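Long-range contacts in recombination protein uvsY (Enterobacteria phage T4, PDB 4ZWS), which promotes assembly of the UvsX recombinase on single-stranded DNA and helps it displace bound gp32, thereby supporting phage DNA synthesis: residues 7-12 with 33-38; 1-6 with 104-109; 55-60 with 91-96. One frame throughout, in Å; residues are numbered along the deposited sequence.

Interaction 1 (7-12 with 33-38); sequences QEELKK and SKWLNK
Trp35 is the broad surface of this contact, and the side chains of helix 7-12 meet it along the CZ2 side of the six-membered ring and at the bond shared with the pyrrole. Its CG lies beside the backbone N (chi1 -76°), which sends the indole across to helix 7-12; the axes of the two segments, nearly antiparallel, come no closer than 12.7 Å. Leu10 crosses the ring at about a right angle: CD1 sits over one face, displaced toward the rim, while CB packs 3.7 Å from Trp35 CZ2 and the backbone N of Leu10 lies at the ring edge. Over the opposite face runs Lys38 CD, so the indole is sandwiched between a leucine methyl and a lysine chain. Glu9 slides past the ring, its chain fully extended from a CG anti to the backbone N. The carboxylate ends tip to tip with two lysines: OE1 accepts from Lys34 NZ at 2.7 Å and from Lys38 NZ at 3.0 Å, both arriving 29° out of the carboxylate plane. Lys34 bends at chi2 and chi3 to get there, Lys38 only at chi4. Asp13 is the stronger partner of Lys34. Two ammonium groups on one oxygen should favour the ionised form of Glu9; this salt-bridge network lies beside the apolar Leu10–Trp35 contact, while Asp13 satisfies the indole N-H.

Interaction 2 (1-6 with 104-109); sequences MRLEDL and GILLDF
Leu106 pushes its two methyls into the first turn of the chain. With CG beside the backbone N (chi1 -58°) and chi2 extended at -175°, CD2 reaches the backbone of Leu3, 3.5 Å from its CA, and packs against Leu3 CB as the two side chains cross obliquely. The other branch, CD1, lies 3.6 Å from Met1 CB; beyond that point the methionine chain runs on away from helix 104-109. Leu6 approaches Leu106 at about a right angle, its CD1 4.0 Å from Leu106 CD2, so that CD2 is held between Leu3 and Leu6. One turn further along, Phe109 has its CG anti to the backbone N (chi1 -178°), and the CD1–CE1 side of its ring comes up against Leu6, with CE1 3.8 Å from Leu6 CB and 3.6 Å from the carbonyl O of the same residue. Leu3 CD1 reaches the root of that ring, at Phe109 CG, and its CD2 touches Ile105 CG2.

No hydrogen bond joins the two segments; the polar bonds lie within segment 1-6 or reach outside the pair. Arg2 occupies the N-cap position, and its NE donates to Asp5 OD1 at 3.1 Å in a salt bridge across the first turn. Tyr102 OH is hydrogen-bonded to the backbone N of Leu3. Outside this layer, Met1 and Leu6 also pack on helix 21-64 at Ile42 and Lys38, while Glu4 and Asp108 form salt bridges with Lys44 and Lys43 of a neighbouring subunit. Such a leucine-rich seam, with charges at its margin, is characteristic of helical-bundle packing; here it seats the short N-terminal helix 3-14 on the long helix 91-135 within the heptameric alpha barrel.

Interaction 3 (55-60 with 91-96); sequences VALKAR and KDVLKV
Arg60 is bent at chi2 and chi3: chi1, chi2 and chi3 are -52°, -49° and -72°, a course that lays its aliphatic part against Val93 and carries the guanidinium to Asp92. Val93 has CG2 beside the backbone N, and this one methyl meets Arg60 CG and Leu57 CD2, each at 3.8 Å, with Leu57 crossing the valine at about a right angle. On the other flank Ala56 CB touches Val96 CG2 at 4.1 Å. With Ala56 facing Val93 and Val96, the nearly antiparallel axes of the two segments approach to 9.1 Å, and the CA atoms of Ala56 and Val93 to 5.8 Å.

Arg60 and Asp92 form only a long salt bridge. OD2 of Asp92 stands over one face of the guanidinium, 3.9 Å from Arg60 NE, with the two planar groups steeply inclined to each other; no N-H points at it. The arginine's stronger polar partner is Asp90, which forms a salt bridge with NE, and Tyr63 adds a cation-pi contact. Asp92 thus probably contributes charge attraction rather than a directed bond, and the alkyl packing round Val93 supplies the close contacts between the helices.

Interactions 1 and 2 adjoin each other, their centres 10 Å apart, because both use helix 3-14, which lies over both long helices, with interaction 2 at its first turn and interaction 1 in the turns after it. They touch directly where Leu6 meets Trp35 and Lys38, and where Phe109 meets Gln7 and Leu10. Interaction 3 lies toward one end of the long helices 21-64 and 91-135, its centre 23 Å from that of interaction 2 and 31 Å from that of interaction 1. Along the chain, 1 closes before 3 opens, and both are nested within the loop closed by 2. Helix 3-14 is thereby tied to both long ones, next to the second subunit of the heptamer.

Interaction 1 (7-12 with 33-38)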
ATOM      1  N   GLN A   7      12.015  25.255  -8.863  1.00 56.55           N
ATOM      2  CA  GLN A   7      13.210  24.633  -8.317  1.00 54.34           C
ATOM      3  C   GLN A   7      14.081  25.681  -7.650  1.00 59.03           C
ATOM      4  O   GLN A   7      14.534  25.508  -6.513  1.00 65.16           O
ATOM      5  CB  GLN A   7      13.979  23.906  -9.406  1.00 52.66           C
ATOM      6  CG  GLN A   7      13.218  22.741  -9.936  1.00 51.12           C
ATOM      7  CD  GLN A   7      13.967  21.989 -11.006  1.00 61.10           C
ATOM      8  OE1 GLN A   7      14.931  22.501 -11.585  1.00 61.12           O
ATOM      9  NE2 GLN A   7      13.517  20.763 -11.290  1.00 57.32           N
ATOM     10  N   GLU A   8      14.287  26.780  -8.359  1.00 56.17           N
ATOM     11  CA  GLU A   8      15.102  27.857  -7.856  1.00 56.70           C
ATOM     12  C   GLU A   8      14.456  28.521  -6.646  1.00 57.98           C
ATOM     13  O   GLU A   8      15.140  28.841  -5.666  1.00 56.96           O
ATOM     14  CB  GLU A   8      15.368  28.863  -8.972  1.00 58.55           C
ATOM     15  CG  GLU A   8      16.697  29.561  -8.811  1.00 86.27           C
ATOM     16  CD  GLU A   8      17.851  28.580  -8.628  1.00 87.33           C
ATOM     17  OE1 GLU A   8      17.877  27.533  -9.325  1.00 75.69           O
ATOM     18  OE2 GLU A   8      18.711  28.852  -7.755  1.00 81.40           O
ATOM     19  N   GLU A   9      13.141  28.695  -6.700  1.00 54.62           N
ATOM     20  CA  GLU A   9      12.428  29.332  -5.604  1.00 54.22           C
ATOM     21  C   GLU A   9      12.501  28.523  -4.303  1.00 63.77           C
ATOM     22  O   GLU A   9      12.744  29.089  -3.233  1.00 53.98           O
ATOM     23  CB  GLU A   9      10.975  29.576  -5.976  1.00 53.25           C
ATOM     24  CG  GLU A   9      10.236  30.374  -4.930  1.00 53.37           C
ATOM     25  CD  GLU A   9       8.822  30.731  -5.339  1.00 66.22           C
ATOM     26  OE1 GLU A   9       8.115  31.353  -4.519  1.00 67.59           O
ATOM     27  OE2 GLU A   9       8.418  30.395  -6.475  1.00 64.43           O
ATOM     28  N   LEU A  10      12.264  27.212  -4.387  1.00 52.05           N
ATOM     29  CA  LEU A  10      12.341  26.363  -3.204  1.00 51.58           C
ATOM     30  C   LEU A  10      13.743  26.343  -2.608  1.00 57.76           C
ATOM     31  O   LEU A  10      13.906  26.395  -1.380  1.00 57.93           O
ATOM     32  CB  LEU A  10      11.927  24.929  -3.525  1.00 53.38           C
ATOM     33  CG  LEU A  10      11.894  23.990  -2.313  1.00 50.19           C
ATOM     34  CD1 LEU A  10      10.849  24.432  -1.307  1.00 49.72           C
ATOM     35  CD2 LEU A  10      11.681  22.552  -2.717  1.00 49.50           C
ATOM     36  N   LYS A  11      14.746  26.292  -3.481  1.00 55.22           N
ATOM     37  CA  LYS A  11      16.138  26.234  -3.046  1.00 56.17           C
ATOM     38  C   LYS A  11      16.477  27.443  -2.199  1.00 61.35           C
ATOM     39  O   LYS A  11      17.132  27.333  -1.170  1.00 64.24           O
ATOM     40  CB  LYS A  11      17.080  26.172  -4.248  1.00 57.66           C
ATOM     41  CG  LYS A  11      18.541  26.046  -3.885  1.00 60.07           C
ATOM     42  CD  LYS A  11      19.410  26.389  -5.074  1.00 62.07           C
ATOM     43  CE  LYS A  11      20.751  25.715  -5.000  1.00 64.45           C
ATOM     44  NZ  LYS A  11      21.610  26.102  -6.153  1.00 76.22           N
ATOM     45  N   LYS A  12      15.989  28.596  -2.632  1.00 63.12           N
ATOM     46  CA  LYS A  12      16.178  29.824  -1.893  1.00 59.20           C
ATOM     47  C   LYS A  12      15.398  29.764  -0.576  1.00 58.73           C
ATOM     48  O   LYS A  12      15.923  30.140   0.469  1.00 62.92           O
ATOM     49  CB  LYS A  12      15.771  31.010  -2.780  1.00 60.60           C
ATOM     50  CG  LYS A  12      15.794  32.377  -2.140  1.00 62.63           C
ATOM     51  CD  LYS A  12      15.326  33.436  -3.135  1.00 77.99           C
ATOM     52  CE  LYS A  12      13.952  33.109  -3.773  1.00 93.77           C
ATOM     53  NZ  LYS A  12      12.784  32.984  -2.837  1.00 91.84           N
ATOM     54  N   SER A  33       2.313  27.869   3.713  1.00 58.68           N
ATOM     55  CA  SER A  33       1.138  28.533   3.179  1.00 53.68           C
ATOM     56  C   SER A  33       1.357  28.959   1.710  1.00 55.97           C
ATOM     57  O   SER A  33       0.488  28.745   0.863  1.00 52.94           O
ATOM     58  CB  SER A  33       0.775  29.707   4.073  1.00 55.47           C
ATOM     59  OG  SER A  33      -0.197  30.506   3.461  1.00 72.53           O
ATOM     60  N   LYS A  34       2.518  29.552   1.416  1.00 55.26           N
ATOM     61  CA  LYS A  34       2.838  30.026   0.069  1.00 52.48           C
ATOM     62  C   LYS A  34       2.784  28.885  -0.943  1.00 51.05           C
ATOM     63  O   LYS A  34       2.179  29.008  -2.005  1.00 51.94           O
ATOM     64  CB  LYS A  34       4.227  30.650   0.014  1.00 52.65           C
ATOM     65  CG  LYS A  34       4.454  31.493  -1.231  1.00 53.26           C
ATOM     66  CD  LYS A  34       5.750  31.147  -1.919  1.00 52.64           C
ATOM     67  CE  LYS A  34       6.960  31.471  -1.105  1.00 57.24           C
ATOM     68  NZ  LYS A  34       8.165  30.966  -1.803  1.00 57.71           N
ATOM     69  N   TRP A  35       3.440  27.778  -0.607  1.00 50.02           N
ATOM     70  CA  TRP A  35       3.504  26.627  -1.501  1.00 51.32           C
ATOM     71  C   TRP A  35       2.180  25.871  -1.526  1.00 51.73           C
ATOM     72  O   TRP A  35       1.840  25.245  -2.521  1.00 49.23           O
ATOM     73  CB  TRP A  35       4.656  25.701  -1.111  1.00 48.19           C
ATOM     74  CG  TRP A  35       5.991  26.246  -1.531  1.00 50.78           C
ATOM     75  CD1 TRP A  35       6.835  27.007  -0.786  1.00 49.25           C
ATOM     76  CD2 TRP A  35       6.632  26.063  -2.801  1.00 48.01           C
ATOM     77  NE1 TRP A  35       7.961  27.313  -1.507  1.00 49.56           N
ATOM     78  CE2 TRP A  35       7.860  26.744  -2.749  1.00 51.57           C
ATOM     79  CE3 TRP A  35       6.287  25.390  -3.972  1.00 49.28           C
ATOM     80  CZ2 TRP A  35       8.743  26.773  -3.825  1.00 49.11           C
ATOM     81  CZ3 TRP A  35       7.169  25.419  -5.043  1.00 47.83           C
ATOM     82  CH2 TRP A  35       8.380  26.106  -4.959  1.00 50.11           C
ATOM     83  N   LEU A  36       1.418  25.954  -0.444  1.00 53.49           N
ATOM     84  CA  LEU A  36       0.094  25.369  -0.451  1.00 50.00           C
ATOM     85  C   LEU A  36      -0.760  26.068  -1.497  1.00 52.00           C
ATOM     86  O   LEU A  36      -1.501  25.410  -2.229  1.00 55.11           O
ATOM     87  CB  LEU A  36      -0.535  25.465   0.935  1.00 51.39           C
ATOM     88  CG  LEU A  36      -1.825  24.684   1.154  1.00 56.80           C
ATOM     89  CD1 LEU A  36      -1.662  23.229   0.750  1.00 52.56           C
ATOM     90  CD2 LEU A  36      -2.181  24.776   2.616  1.00 53.86           C
ATOM     91  N   ASN A  37      -0.595  27.382  -1.617  1.00 51.36           N
ATOM     92  CA  ASN A  37      -1.288  28.169  -2.645  1.00 54.89           C
ATOM     93  C   ASN A  37      -0.855  27.865  -4.068  1.00 51.15           C
ATOM     94  O   ASN A  37      -1.696  27.809  -4.960  1.00 54.73           O
ATOM     95  CB  ASN A  37      -1.130  29.654  -2.364  1.00 59.42           C
ATOM     96  CG  ASN A  37      -1.917  30.075  -1.165  1.00 64.66           C
ATOM     97  OD1 ASN A  37      -2.815  29.348  -0.738  1.00 63.14           O
ATOM     98  ND2 ASN A  37      -1.562  31.216  -0.575  1.00 73.84           N
ATOM     99  N   LYS A  38       0.445  27.691  -4.287  1.00 50.06           N
ATOM    100  CA  LYS A  38       0.930  27.290  -5.601  1.00 49.16           C
ATOM    101  C   LYS A  38       0.212  26.010  -6.013  1.00 48.24           C
ATOM    102  O   LYS A  38      -0.389  25.946  -7.079  1.00 48.33           O
ATOM    103  CB  LYS A  38       2.440  27.066  -5.594  1.00 48.39           C
ATOM    104  CG  LYS A  38       3.265  28.326  -5.600  1.00 49.47           C
ATOM    105  CD  LYS A  38       4.746  27.995  -5.490  1.00 50.16           C
ATOM    106  CE  LYS A  38       5.632  29.143  -5.950  1.00 56.69           C
ATOM    107  NZ  LYS A  38       5.386  30.416  -5.218  1.00 61.19           N
TER

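Interaction 2 (1-6 with 104-109)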
ATOM      1  N   MET A   1       3.630  28.849 -14.880  1.00 56.72           N
ATOM      2  CA  MET A   1       4.789  28.523 -14.062  1.00 56.36           C
ATOM      3  C   MET A   1       5.801  27.706 -14.844  1.00 55.43           C
ATOM      4  O   MET A   1       5.426  26.838 -15.622  1.00 53.54           O
ATOM      5  CB  MET A   1       4.362  27.727 -12.834  1.00 55.41           C
ATOM      6  CG  MET A   1       3.308  28.399 -12.018  1.00 51.34           C
ATOM      7  SD  MET A   1       2.941  27.427 -10.568  1.00 62.53           S
ATOM      8  CE  MET A   1       1.654  28.434  -9.829  1.00 64.33           C
ATOM      9  N   ARG A   2       7.082  27.956 -14.604  1.00 61.94           N
ATOM     10  CA  ARG A   2       8.137  27.113 -15.153  1.00 59.30           C
ATOM     11  C   ARG A   2       8.750  26.263 -14.046  1.00 58.44           C
ATOM     12  O   ARG A   2       9.020  26.753 -12.939  1.00 59.27           O
ATOM     13  CB  ARG A   2       9.220  27.950 -15.860  1.00 54.61           C
ATOM     14  CG  ARG A   2       8.818  28.356 -17.261  1.00 74.08           C
ATOM     15  CD  ARG A   2       9.750  29.370 -17.910  1.00 81.16           C
ATOM     16  NE  ARG A   2       9.851  30.616 -17.163  1.00 93.14           N
ATOM     17  CZ  ARG A   2      10.307  31.752 -17.677  1.00 97.06           C
ATOM     18  NH1 ARG A   2      10.684  31.794 -18.951  1.00 92.84           N
ATOM     19  NH2 ARG A   2      10.379  32.845 -16.921  1.00102.61           N
ATOM     20  N   LEU A   3       8.963  24.986 -14.340  1.00 58.10           N
ATOM     21  CA  LEU A   3       9.522  24.074 -13.347  1.00 52.36           C
ATOM     22  C   LEU A   3      10.824  24.613 -12.755  1.00 55.18           C
ATOM     23  O   LEU A   3      11.035  24.574 -11.542  1.00 51.49           O
ATOM     24  CB  LEU A   3       9.765  22.696 -13.961  1.00 48.89           C
ATOM     25  CG  LEU A   3      10.480  21.724 -13.021  1.00 51.52           C
ATOM     26  CD1 LEU A   3       9.675  21.541 -11.748  1.00 46.94           C
ATOM     27  CD2 LEU A   3      10.712  20.397 -13.709  1.00 47.95           C
ATOM     28  N   GLU A   4      11.695  25.115 -13.617  1.00 52.37           N
ATOM     29  CA  GLU A   4      12.993  25.577 -13.172  1.00 55.83           C
ATOM     30  C   GLU A   4      12.857  26.782 -12.229  1.00 62.08           C
ATOM     31  O   GLU A   4      13.658  26.943 -11.312  1.00 67.06           O
ATOM     32  CB  GLU A   4      13.873  25.918 -14.371  1.00 56.47           C
ATOM     33  CG  GLU A   4      14.261  24.688 -15.181  1.00 66.45           C
ATOM     34  CD  GLU A   4      13.103  24.112 -16.008  1.00 74.99           C
ATOM     35  OE1 GLU A   4      12.054  24.793 -16.134  1.00 71.17           O
ATOM     36  OE2 GLU A   4      13.234  22.963 -16.505  1.00 74.32           O
ATOM     37  N   ASP A   5      11.824  27.600 -12.425  1.00 58.15           N
ATOM     38  CA  ASP A   5      11.578  28.719 -11.525  1.00 54.98           C
ATOM     39  C   ASP A   5      11.235  28.214 -10.129  1.00 53.79           C
ATOM     40  O   ASP A   5      11.739  28.739  -9.130  1.00 58.14           O
ATOM     41  CB  ASP A   5      10.456  29.618 -12.037  1.00 55.41           C
ATOM     42  CG  ASP A   5      10.844  30.405 -13.273  1.00 71.82           C
ATOM     43  OD1 ASP A   5       9.938  30.739 -14.065  1.00 70.67           O
ATOM     44  OD2 ASP A   5      12.044  30.718 -13.439  1.00 75.61           O
ATOM     45  N   LEU A   6      10.373  27.202 -10.065  1.00 51.46           N
ATOM     46  CA  LEU A   6       9.996  26.594  -8.791  1.00 54.14           C
ATOM     47  C   LEU A   6      11.191  25.959  -8.093  1.00 56.56           C
ATOM     48  O   LEU A   6      11.376  26.125  -6.887  1.00 55.46           O
ATOM     49  CB  LEU A   6       8.898  25.544  -9.001  1.00 49.19           C
ATOM     50  CG  LEU A   6       7.558  26.114  -9.476  1.00 48.30           C
ATOM     51  CD1 LEU A   6       6.519  25.015  -9.607  1.00 46.86           C
ATOM     52  CD2 LEU A   6       7.095  27.143  -8.487  1.00 48.87           C
ATOM     53  N   GLY A 104       1.101  18.679 -14.163  1.00 52.15           N
ATOM     54  CA  GLY A 104       1.071  17.595 -13.205  1.00 47.38           C
ATOM     55  C   GLY A 104       2.421  17.478 -12.514  1.00 46.42           C
ATOM     56  O   GLY A 104       2.497  17.217 -11.318  1.00 48.10           O
ATOM     57  N   ILE A 105       3.490  17.689 -13.277  1.00 45.79           N
ATOM     58  CA  ILE A 105       4.843  17.664 -12.740  1.00 45.23           C
ATOM     59  C   ILE A 105       5.032  18.795 -11.749  1.00 45.57           C
ATOM     60  O   ILE A 105       5.627  18.597 -10.693  1.00 53.09           O
ATOM     61  CB  ILE A 105       5.902  17.737 -13.854  1.00 45.59           C
ATOM     62  CG1 ILE A 105       5.957  16.395 -14.594  1.00 44.57           C
ATOM     63  CG2 ILE A 105       7.273  17.984 -13.265  1.00 44.77           C
ATOM     64  CD1 ILE A 105       6.979  16.336 -15.716  1.00 44.42           C
ATOM     65  N   LEU A 106       4.518  19.974 -12.081  1.00 46.20           N
ATOM     66  CA  LEU A 106       4.612  21.110 -11.175  1.00 47.87           C
ATOM     67  C   LEU A 106       3.866  20.803  -9.888  1.00 49.54           C
ATOM     68  O   LEU A 106       4.357  21.105  -8.800  1.00 47.16           O
ATOM     69  CB  LEU A 106       4.043  22.382 -11.807  1.00 47.85           C
ATOM     70  CG  LEU A 106       4.675  22.850 -13.118  1.00 47.95           C
ATOM     71  CD1 LEU A 106       4.086  24.164 -13.537  1.00 49.44           C
ATOM     72  CD2 LEU A 106       6.190  22.942 -12.981  1.00 47.47           C
ATOM     73  N   LEU A 107       2.708  20.156 -10.012  1.00 49.41           N
ATOM     74  CA  LEU A 107       1.911  19.799  -8.845  1.00 49.15           C
ATOM     75  C   LEU A 107       2.709  18.886  -7.923  1.00 51.33           C
ATOM     76  O   LEU A 107       2.759  19.108  -6.711  1.00 47.83           O
ATOM     77  CB  LEU A 107       0.611  19.109  -9.254  1.00 48.83           C
ATOM     78  CG  LEU A 107      -0.375  18.834  -8.117  1.00 49.96           C
ATOM     79  CD1 LEU A 107      -0.924  20.139  -7.566  1.00 51.19           C
ATOM     80  CD2 LEU A 107      -1.483  17.953  -8.583  1.00 50.80           C
ATOM     81  N   ASP A 108       3.339  17.864  -8.505  1.00 46.71           N
ATOM     82  CA  ASP A 108       4.134  16.926  -7.717  1.00 56.85           C
ATOM     83  C   ASP A 108       5.325  17.601  -7.062  1.00 50.60           C
ATOM     84  O   ASP A 108       5.638  17.317  -5.905  1.00 54.31           O
ATOM     85  CB  ASP A 108       4.618  15.751  -8.563  1.00 57.33           C
ATOM     86  CG  ASP A 108       3.477  14.869  -9.028  1.00 74.72           C
ATOM     87  OD1 ASP A 108       2.379  14.973  -8.423  1.00 85.09           O
ATOM     88  OD2 ASP A 108       3.688  14.046  -9.954  1.00 69.24           O
ATOM     89  N   PHE A 109       5.954  18.528  -7.774  1.00 45.99           N
ATOM     90  CA  PHE A 109       7.068  19.255  -7.196  1.00 46.88           C
ATOM     91  C   PHE A 109       6.615  20.015  -5.954  1.00 49.11           C
ATOM     92  O   PHE A 109       7.315  20.024  -4.946  1.00 57.36           O
ATOM     93  CB  PHE A 109       7.696  20.223  -8.192  1.00 46.03           C
ATOM     94  CG  PHE A 109       8.884  20.944  -7.633  1.00 46.41           C
ATOM     95  CD1 PHE A 109       8.739  22.200  -7.054  1.00 47.04           C
ATOM     96  CD2 PHE A 109      10.140  20.346  -7.635  1.00 46.43           C
ATOM     97  CE1 PHE A 109       9.835  22.862  -6.505  1.00 47.59           C
ATOM     98  CE2 PHE A 109      11.238  21.003  -7.092  1.00 47.09           C
ATOM     99  CZ  PHE A 109      11.081  22.266  -6.529  1.00 47.61           C
TER

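Interaction 3 (55-60 with 91-96)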
ATOM      1  N   VAL A  55     -11.748  19.355 -25.679  1.00 48.53           N
ATOM      2  CA  VAL A  55     -12.233  20.123 -26.804  1.00 47.38           C
ATOM      3  C   VAL A  55     -11.336  19.801 -27.978  1.00 51.39           C
ATOM      4  O   VAL A  55     -11.808  19.671 -29.110  1.00 54.62           O
ATOM      5  CB  VAL A  55     -12.245  21.642 -26.492  1.00 47.76           C
ATOM      6  CG1 VAL A  55     -12.448  22.487 -27.754  1.00 48.97           C
ATOM      7  CG2 VAL A  55     -13.318  21.940 -25.483  1.00 50.12           C
ATOM      8  N   ALA A  56     -10.050  19.621 -27.697  1.00 43.22           N
ATOM      9  CA  ALA A  56      -9.128  19.263 -28.748  1.00 45.57           C
ATOM     10  C   ALA A  56      -9.455  17.864 -29.265  1.00 54.61           C
ATOM     11  O   ALA A  56      -9.531  17.650 -30.475  1.00 50.05           O
ATOM     12  CB  ALA A  56      -7.700  19.339 -28.240  1.00 41.30           C
ATOM     13  N   LEU A  57      -9.757  16.947 -28.347  1.00 47.41           N
ATOM     14  CA  LEU A  57     -10.083  15.576 -28.734  1.00 42.67           C
ATOM     15  C   LEU A  57     -11.348  15.527 -29.596  1.00 54.04           C
ATOM     16  O   LEU A  57     -11.386  14.825 -30.605  1.00 55.23           O
ATOM     17  CB  LEU A  57     -10.256  14.679 -27.504  1.00 43.52           C
ATOM     18  CG  LEU A  57      -8.963  14.166 -26.859  1.00 43.04           C
ATOM     19  CD1 LEU A  57      -9.223  13.447 -25.545  1.00 44.72           C
ATOM     20  CD2 LEU A  57      -8.145  13.295 -27.822  1.00 42.80           C
ATOM     21  N   LYS A  58     -12.370  16.293 -29.227  1.00 49.91           N
ATOM     22  CA  LYS A  58     -13.583  16.280 -30.022  1.00 47.36           C
ATOM     23  C   LYS A  58     -13.328  16.906 -31.392  1.00 53.82           C
ATOM     24  O   LYS A  58     -13.796  16.389 -32.406  1.00 55.81           O
ATOM     25  CB  LYS A  58     -14.729  17.025 -29.312  1.00 49.59           C
ATOM     26  CG  LYS A  58     -16.079  16.817 -29.997  1.00 59.38           C
ATOM     27  CD  LYS A  58     -17.152  17.819 -29.602  1.00 67.13           C
ATOM     28  CE  LYS A  58     -18.487  17.529 -30.334  1.00 75.34           C
ATOM     29  NZ  LYS A  58     -18.624  18.079 -31.731  1.00 80.22           N
ATOM     30  N   ALA A  59     -12.573  18.000 -31.431  1.00 46.38           N
ATOM     31  CA  ALA A  59     -12.276  18.638 -32.702  1.00 46.99           C
ATOM     32  C   ALA A  59     -11.458  17.750 -33.646  1.00 56.70           C
ATOM     33  O   ALA A  59     -11.807  17.614 -34.826  1.00 56.02           O
ATOM     34  CB  ALA A  59     -11.563  19.954 -32.470  1.00 46.84           C
ATOM     35  N   ARG A  60     -10.407  17.115 -33.126  1.00 45.76           N
ATOM     36  CA  ARG A  60      -9.553  16.255 -33.948  1.00 43.90           C
ATOM     37  C   ARG A  60     -10.247  14.957 -34.389  1.00 58.96           C
ATOM     38  O   ARG A  60     -10.057  14.499 -35.521  1.00 60.47           O
ATOM     39  CB  ARG A  60      -8.245  15.949 -33.225  1.00 43.17           C
ATOM     40  CG  ARG A  60      -7.551  17.212 -32.734  1.00 53.90           C
ATOM     41  CD  ARG A  60      -7.457  18.244 -33.832  1.00 48.38           C
ATOM     42  NE  ARG A  60      -6.480  17.839 -34.832  1.00 50.20           N
ATOM     43  CZ  ARG A  60      -6.457  18.279 -36.085  1.00 58.79           C
ATOM     44  NH1 ARG A  60      -7.377  19.142 -36.499  1.00 62.45           N
ATOM     45  NH2 ARG A  60      -5.523  17.847 -36.923  1.00 54.80           N
ATOM     46  N   LYS A  91      -0.851  16.877 -33.478  1.00 50.62           N
ATOM     47  CA  LYS A  91      -0.164  18.081 -33.016  1.00 51.43           C
ATOM     48  C   LYS A  91      -0.937  18.755 -31.890  1.00 52.77           C
ATOM     49  O   LYS A  91      -0.388  19.026 -30.816  1.00 63.64           O
ATOM     50  CB  LYS A  91       0.046  19.079 -34.164  1.00 53.57           C
ATOM     51  N   ASP A  92      -2.214  19.019 -32.130  1.00 56.33           N
ATOM     52  CA  ASP A  92      -3.029  19.718 -31.141  1.00 52.54           C
ATOM     53  C   ASP A  92      -3.311  18.921 -29.867  1.00 50.30           C
ATOM     54  O   ASP A  92      -3.195  19.459 -28.770  1.00 54.38           O
ATOM     55  CB  ASP A  92      -4.339  20.155 -31.789  1.00 50.34           C
ATOM     56  CG  ASP A  92      -4.115  21.181 -32.868  1.00 61.81           C
ATOM     57  OD1 ASP A  92      -3.139  21.947 -32.720  1.00 69.54           O
ATOM     58  OD2 ASP A  92      -4.884  21.219 -33.856  1.00 69.03           O
ATOM     59  N   VAL A  93      -3.648  17.645 -30.004  1.00 47.87           N
ATOM     60  CA  VAL A  93      -3.893  16.820 -28.833  1.00 46.48           C
ATOM     61  C   VAL A  93      -2.611  16.666 -28.017  1.00 51.25           C
ATOM     62  O   VAL A  93      -2.613  16.748 -26.777  1.00 49.04           O
ATOM     63  CB  VAL A  93      -4.435  15.448 -29.203  1.00 46.09           C
ATOM     64  CG1 VAL A  93      -4.517  14.578 -27.963  1.00 45.81           C
ATOM     65  CG2 VAL A  93      -5.811  15.590 -29.834  1.00 46.42           C
ATOM     66  N   LEU A  94      -1.511  16.467 -28.728  1.00 47.09           N
ATOM     67  CA  LEU A  94      -0.224  16.245 -28.092  1.00 47.63           C
ATOM     68  C   LEU A  94       0.204  17.474 -27.310  1.00 49.23           C
ATOM     69  O   LEU A  94       0.738  17.365 -26.197  1.00 48.35           O
ATOM     70  CB  LEU A  94       0.817  15.882 -29.148  1.00 48.83           C
ATOM     71  CG  LEU A  94       2.204  15.434 -28.718  1.00 50.20           C
ATOM     72  CD1 LEU A  94       2.102  14.368 -27.657  1.00 49.85           C
ATOM     73  CD2 LEU A  94       2.898  14.875 -29.944  1.00 51.76           C
ATOM     74  N   LYS A  95      -0.054  18.650 -27.881  1.00 49.23           N
ATOM     75  CA  LYS A  95       0.343  19.880 -27.221  1.00 49.44           C
ATOM     76  C   LYS A  95      -0.434  20.070 -25.934  1.00 48.87           C
ATOM     77  O   LYS A  95       0.146  20.368 -24.885  1.00 53.67           O
ATOM     78  CB  LYS A  95       0.121  21.082 -28.140  1.00 50.58           C
ATOM     79  CG  LYS A  95       0.441  22.393 -27.462  1.00 51.83           C
ATOM     80  CD  LYS A  95       0.410  23.550 -28.410  1.00 53.64           C
ATOM     81  CE  LYS A  95       0.886  24.806 -27.708  1.00 57.84           C
ATOM     82  NZ  LYS A  95       0.939  25.956 -28.645  1.00 63.35           N
ATOM     83  N   VAL A  96      -1.742  19.848 -26.007  1.00 51.87           N
ATOM     84  CA  VAL A  96      -2.596  20.041 -24.847  1.00 48.28           C
ATOM     85  C   VAL A  96      -2.278  19.001 -23.782  1.00 47.89           C
ATOM     86  O   VAL A  96      -2.284  19.305 -22.593  1.00 51.34           O
ATOM     87  CB  VAL A  96      -4.087  19.963 -25.210  1.00 48.28           C
ATOM     88  CG1 VAL A  96      -4.904  20.383 -24.024  1.00 49.18           C
ATOM     89  CG2 VAL A  96      -4.383  20.894 -26.344  1.00 78.64           C
TER